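PDB 4ZI8: protein Pcdhgc3 from Mus musculus, which probably acts as a calcium-dependent cell-adhesion protein that may help establish specific neuronal connections, represented here by its three N-terminal extracellular cadherin repeats. Local coordinates for residues B[263-268]-B[315-320]; B[134-139]-B[225-230]. All blocks are in the same frame, centred on the assembly; numbering follows the deposited sequence.

Followed from the N terminus, the chain first meets itself in interaction 2, where the end of strand 130-135 and the turn after it pair with 225-230 at the exit of strand 215-225, closing a loop that spans one cadherin repeat. Interaction 1 opens later and, in the next repeat, joins 263-268, before strand 269-273, to 315-320, at the end of strand 307-316 and the turn after it. The two loops are in series and neither nest nor cross, yet their centres lie about 12 Å apart, since 225-230 forms the linker, which both contacts adjoin. One calcium ion is shared, and A319 O and N228 ND2 form a probable hydrogen bond.

Interaction 1: residues B[263-268]-B[315-320]; sequences EGLNGE and KDKGAN. With CA (calcium ion), chain S.
The side chains of E268 and K317 run obliquely across one another, both extended beyond CG, and their ends meet in a salt bridge with K317 NZ 3.0 Å from E268 OE2. The ammonium does not approach in the plane of the carboxylate but sits above it, 69° out, while K317 CD passes 3.6 Å from E268 CD where the two chains cross. L265 joins the same group: CG lies anti to its carbonyl carbon (chi1 -64°), which sets CD2 against K317 CD. A lysine in place of E268 would probably leave the ammonium of K317 without its mate and facing a like charge, freeing its long chain to swing away from the loop. L265 O takes two donors from opposite faces of its carbonyl plane: K317 N at 2.9 Å, a bent bond that ties the loop to the residue after D316, and E268 N, which closes the loop's own turn. This is the calcium-binding top of a cadherin repeat, where the loop between strands 252-259 and 269-273 and the end of strand 307-316 both turn toward the ion at the junction with the preceding repeat. N266 gives its backbone O, 2.2 Å from the calcium ion, and D316 gives OD2; N228, N230, D260 and D262 complete the site. The other oxygen of D316, OD1, accepts G318 N at 2.9 Å in an Asx turn, and metal and backbone together fix the rotation of the carboxylate. The amide of N266 faces elsewhere: OD1 lies 3.2 Å from G318 CA, where a side chain on that glycine would collide with it, and accepts from a water that in turn accepts A319 N. ND2 of the same amide is hydrogen-bonded to D226 in the linker.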
# COMPACT_ATOMS: atom_id res chain seq x y z
N GLU B 263 4.15 -13.41 11.48
CA GLU B 263 5.30 -12.73 12.06
C GLU B 263 4.93 -11.77 13.18
O GLU B 263 3.89 -11.12 13.12
CB GLU B 263 6.06 -11.97 10.96
CG GLU B 263 7.15 -11.08 11.45
CD GLU B 263 7.77 -10.28 10.34
OE1 GLU B 263 7.08 -9.39 9.79
OE2 GLU B 263 8.95 -10.54 10.00
N GLY B 264 5.81 -11.65 14.16
CA GLY B 264 5.70 -10.63 15.19
C GLY B 264 4.38 -10.71 15.92
O GLY B 264 3.98 -11.78 16.36
N LEU B 265 3.68 -9.58 16.01
CA LEU B 265 2.41 -9.53 16.75
C LEU B 265 1.37 -10.41 16.10
O LEU B 265 0.53 -11.03 16.80
CB LEU B 265 1.89 -8.09 16.84
CG LEU B 265 2.77 -7.09 17.62
CD1 LEU B 265 2.37 -5.65 17.29
CD2 LEU B 265 2.65 -7.33 19.10
N ASN B 266 1.41 -10.47 14.78
CA ASN B 266 0.49 -11.28 14.02
C ASN B 266 0.59 -12.76 14.39
O ASN B 266 -0.31 -13.55 14.12
CB ASN B 266 0.75 -11.13 12.53
CG ASN B 266 0.43 -9.73 11.99
OD1 ASN B 266 -0.47 -9.04 12.48
ND2 ASN B 266 1.17 -9.32 10.96
N GLY B 267 1.71 -13.14 14.99
CA GLY B 267 1.94 -14.52 15.34
C GLY B 267 2.10 -14.72 16.83
O GLY B 267 2.36 -15.82 17.29
N GLU B 268 1.96 -13.64 17.60
CA GLU B 268 2.16 -13.73 19.04
C GLU B 268 0.87 -14.09 19.75
O GLU B 268 -0.12 -13.37 19.65
CB GLU B 268 2.70 -12.42 19.59
CG GLU B 268 2.92 -12.45 21.09
CD GLU B 268 3.59 -11.19 21.57
OE1 GLU B 268 4.00 -10.37 20.71
OE2 GLU B 268 3.71 -11.02 22.80
N LYS B 315 -5.65 -16.30 20.76
CA LYS B 315 -5.78 -15.26 19.74
C LYS B 315 -4.43 -14.57 19.58
O LYS B 315 -3.69 -14.42 20.56
CB LYS B 315 -6.87 -14.24 20.11
CG LYS B 315 -8.29 -14.64 19.67
CD LYS B 315 -9.23 -13.45 19.49
CE LYS B 315 -10.57 -13.89 18.85
NZ LYS B 315 -11.66 -12.85 18.83
N ASP B 316 -4.11 -14.17 18.36
CA ASP B 316 -2.84 -13.48 18.15
C ASP B 316 -3.05 -12.00 18.43
O ASP B 316 -4.17 -11.60 18.78
CB ASP B 316 -2.26 -13.71 16.74
CG ASP B 316 -3.22 -13.35 15.63
OD1 ASP B 316 -3.77 -12.22 15.65
OD2 ASP B 316 -3.43 -14.19 14.73
N LYS B 317 -1.99 -11.20 18.31
CA LYS B 317 -2.09 -9.76 18.54
C LYS B 317 -2.15 -8.96 17.23
O LYS B 317 -1.83 -7.77 17.21
CB LYS B 317 -0.90 -9.28 19.38
CG LYS B 317 -0.82 -9.94 20.76
CD LYS B 317 0.40 -9.48 21.52
CE LYS B 317 0.42 -10.04 22.92
NZ LYS B 317 1.42 -9.42 23.87
N GLY B 318 -2.56 -9.61 16.14
CA GLY B 318 -2.63 -8.95 14.85
C GLY B 318 -4.02 -8.46 14.51
O GLY B 318 -4.95 -8.62 15.30
N ALA B 319 -4.17 -7.88 13.32
CA ALA B 319 -5.44 -7.35 12.86
C ALA B 319 -6.40 -8.47 12.55
O ALA B 319 -5.99 -9.52 12.05
CB ALA B 319 -5.25 -6.47 11.63
N ASN B 320 -7.68 -8.25 12.86
CA ASN B 320 -8.73 -9.23 12.59
C ASN B 320 -8.37 -10.62 13.09
O ASN B 320 -8.39 -11.58 12.31
CB ASN B 320 -9.03 -9.29 11.09
CG ASN B 320 -10.30 -10.07 10.77
OD1 ASN B 320 -11.18 -10.20 11.62
ND2 ASN B 320 -10.39 -10.59 9.55
CA CA S . -1.82 -14.87 13.09
O HOH W 1 -2.01 -7.11 11.71

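Interaction 2: residues B[134-139]-B[225-230]; sequences ISEALA and LDANDN. With CA (calcium ion), chain Q; CA (calcium ion), chain R; CA (calcium ion), chain S.
E136 and D229 approach from opposite directions and span the same two calcium ions, their carboxylate planes turned 73° apart: E136 OE2 (2.4 Å) and D229 OD1 bind one ion, E136 OE1 (2.3 Å) and D229 OD2 the other. D226 OD1 and A227 O join the ion held by OE2, with E195 and D262, while the other oxygen of D226, OD2, accepts N266 ND2 of the following repeat; D193 and E195 serve the second ion with two waters. E136 CG lies between its backbone N and carbonyl carbon (chi1 56°), sending the extended chain across toward the linker, where the anti lone pair of OE2 also takes A227 N at 2.8 Å, almost straight. Further out, L225 bonds through its N to I134 O and through its O to E136 N at 2.9 Å, a parallel bridge between L225 and S135 that sets the glutamate beside the linker. S135 OG accepts A137 N in an ST turn, and A137 CB rests on A227 CB. With carboxylate oxygens as close as 3.1 Å, E136 OE1 to D229 OD2, this interrepeat site probably needs bound calcium to offset its negative charge, consistent with calcium-dependent stiffening of cadherin junctions.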
# COMPACT_ATOMS: atom_id res chain seq x y z
N ILE B 134 6.10 -4.34 0.16
CA ILE B 134 4.79 -4.68 -0.37
C ILE B 134 4.09 -5.72 0.53
O ILE B 134 4.61 -6.81 0.76
CB ILE B 134 4.90 -5.24 -1.79
CG1 ILE B 134 5.67 -4.29 -2.72
CG2 ILE B 134 3.50 -5.52 -2.36
CD1 ILE B 134 5.96 -4.88 -4.05
N SER B 135 2.91 -5.37 1.06
CA SER B 135 2.13 -6.31 1.89
C SER B 135 1.72 -7.53 1.10
O SER B 135 1.34 -7.42 -0.06
CB SER B 135 0.89 -5.64 2.46
OG SER B 135 0.04 -6.60 3.11
N GLU B 136 1.74 -8.70 1.74
CA GLU B 136 1.31 -9.91 1.07
C GLU B 136 -0.19 -9.87 0.86
O GLU B 136 -0.74 -10.71 0.16
CB GLU B 136 1.68 -11.18 1.85
CG GLU B 136 1.14 -11.19 3.28
CD GLU B 136 1.38 -12.51 3.98
OE1 GLU B 136 1.55 -13.55 3.31
OE2 GLU B 136 1.43 -12.49 5.21
N ALA B 137 -0.85 -8.89 1.48
CA ALA B 137 -2.30 -8.77 1.38
C ALA B 137 -2.73 -7.93 0.17
O ALA B 137 -3.93 -7.73 -0.02
CB ALA B 137 -2.85 -8.16 2.66
N LEU B 138 -1.79 -7.43 -0.62
CA LEU B 138 -2.16 -6.60 -1.78
C LEU B 138 -2.70 -7.46 -2.91
O LEU B 138 -2.25 -8.59 -3.11
CB LEU B 138 -0.98 -5.77 -2.28
CG LEU B 138 -0.50 -4.65 -1.35
CD1 LEU B 138 0.13 -3.50 -2.14
CD2 LEU B 138 -1.60 -4.15 -0.44
N ALA B 139 -3.67 -6.94 -3.64
CA ALA B 139 -4.32 -7.76 -4.64
C ALA B 139 -3.52 -7.77 -5.93
O ALA B 139 -2.95 -6.76 -6.33
CB ALA B 139 -5.74 -7.27 -4.90
N LEU B 225 5.76 -7.54 3.10
CA LEU B 225 5.26 -7.26 4.45
C LEU B 225 4.25 -8.31 4.91
O LEU B 225 3.29 -8.62 4.21
CB LEU B 225 4.62 -5.87 4.52
CG LEU B 225 5.57 -4.72 4.15
CD1 LEU B 225 4.80 -3.42 4.04
CD2 LEU B 225 6.64 -4.60 5.23
N ASP B 226 4.47 -8.85 6.11
CA ASP B 226 3.57 -9.83 6.69
C ASP B 226 2.17 -9.26 6.91
O ASP B 226 2.01 -8.10 7.32
CB ASP B 226 4.11 -10.34 8.03
CG ASP B 226 3.21 -11.39 8.66
OD1 ASP B 226 2.92 -12.40 7.99
OD2 ASP B 226 2.78 -11.21 9.83
N ALA B 227 1.17 -10.08 6.64
CA ALA B 227 -0.19 -9.78 7.05
C ALA B 227 -0.66 -10.90 7.96
O ALA B 227 -0.10 -12.01 7.92
CB ALA B 227 -1.09 -9.64 5.87
N ASN B 228 -1.67 -10.62 8.77
CA ASN B 228 -2.22 -11.60 9.69
C ASN B 228 -3.15 -12.53 8.94
O ASN B 228 -4.37 -12.45 9.09
CB ASN B 228 -2.97 -10.90 10.82
CG ASN B 228 -3.27 -11.82 12.00
OD1 ASN B 228 -2.59 -12.82 12.24
ND2 ASN B 228 -4.28 -11.45 12.77
N ASP B 229 -2.60 -13.40 8.11
CA ASP B 229 -3.45 -14.30 7.35
C ASP B 229 -3.34 -15.71 7.86
O ASP B 229 -3.64 -16.65 7.13
CB ASP B 229 -3.13 -14.23 5.84
CG ASP B 229 -1.65 -14.43 5.52
OD1 ASP B 229 -0.83 -14.52 6.45
OD2 ASP B 229 -1.28 -14.48 4.33
N ASN B 230 -2.92 -15.87 9.12
CA ASN B 230 -2.98 -17.18 9.75
C ASN B 230 -3.56 -17.15 11.15
O ASN B 230 -3.17 -16.31 11.96
CB ASN B 230 -1.59 -17.81 9.80
CG ASN B 230 -1.11 -18.20 8.44
OD1 ASN B 230 -1.45 -19.27 7.92
ND2 ASN B 230 -0.30 -17.34 7.85
CA CA Q . 1.18 -13.77 7.21
CA CA R . 0.63 -15.65 3.75
CA CA S . -1.82 -14.87 13.09
O HOH W 2 0.61 -6.14 5.59
O HOH W 3 -0.20 -17.75 4.67
O HOH W 4 -0.47 -16.13 1.86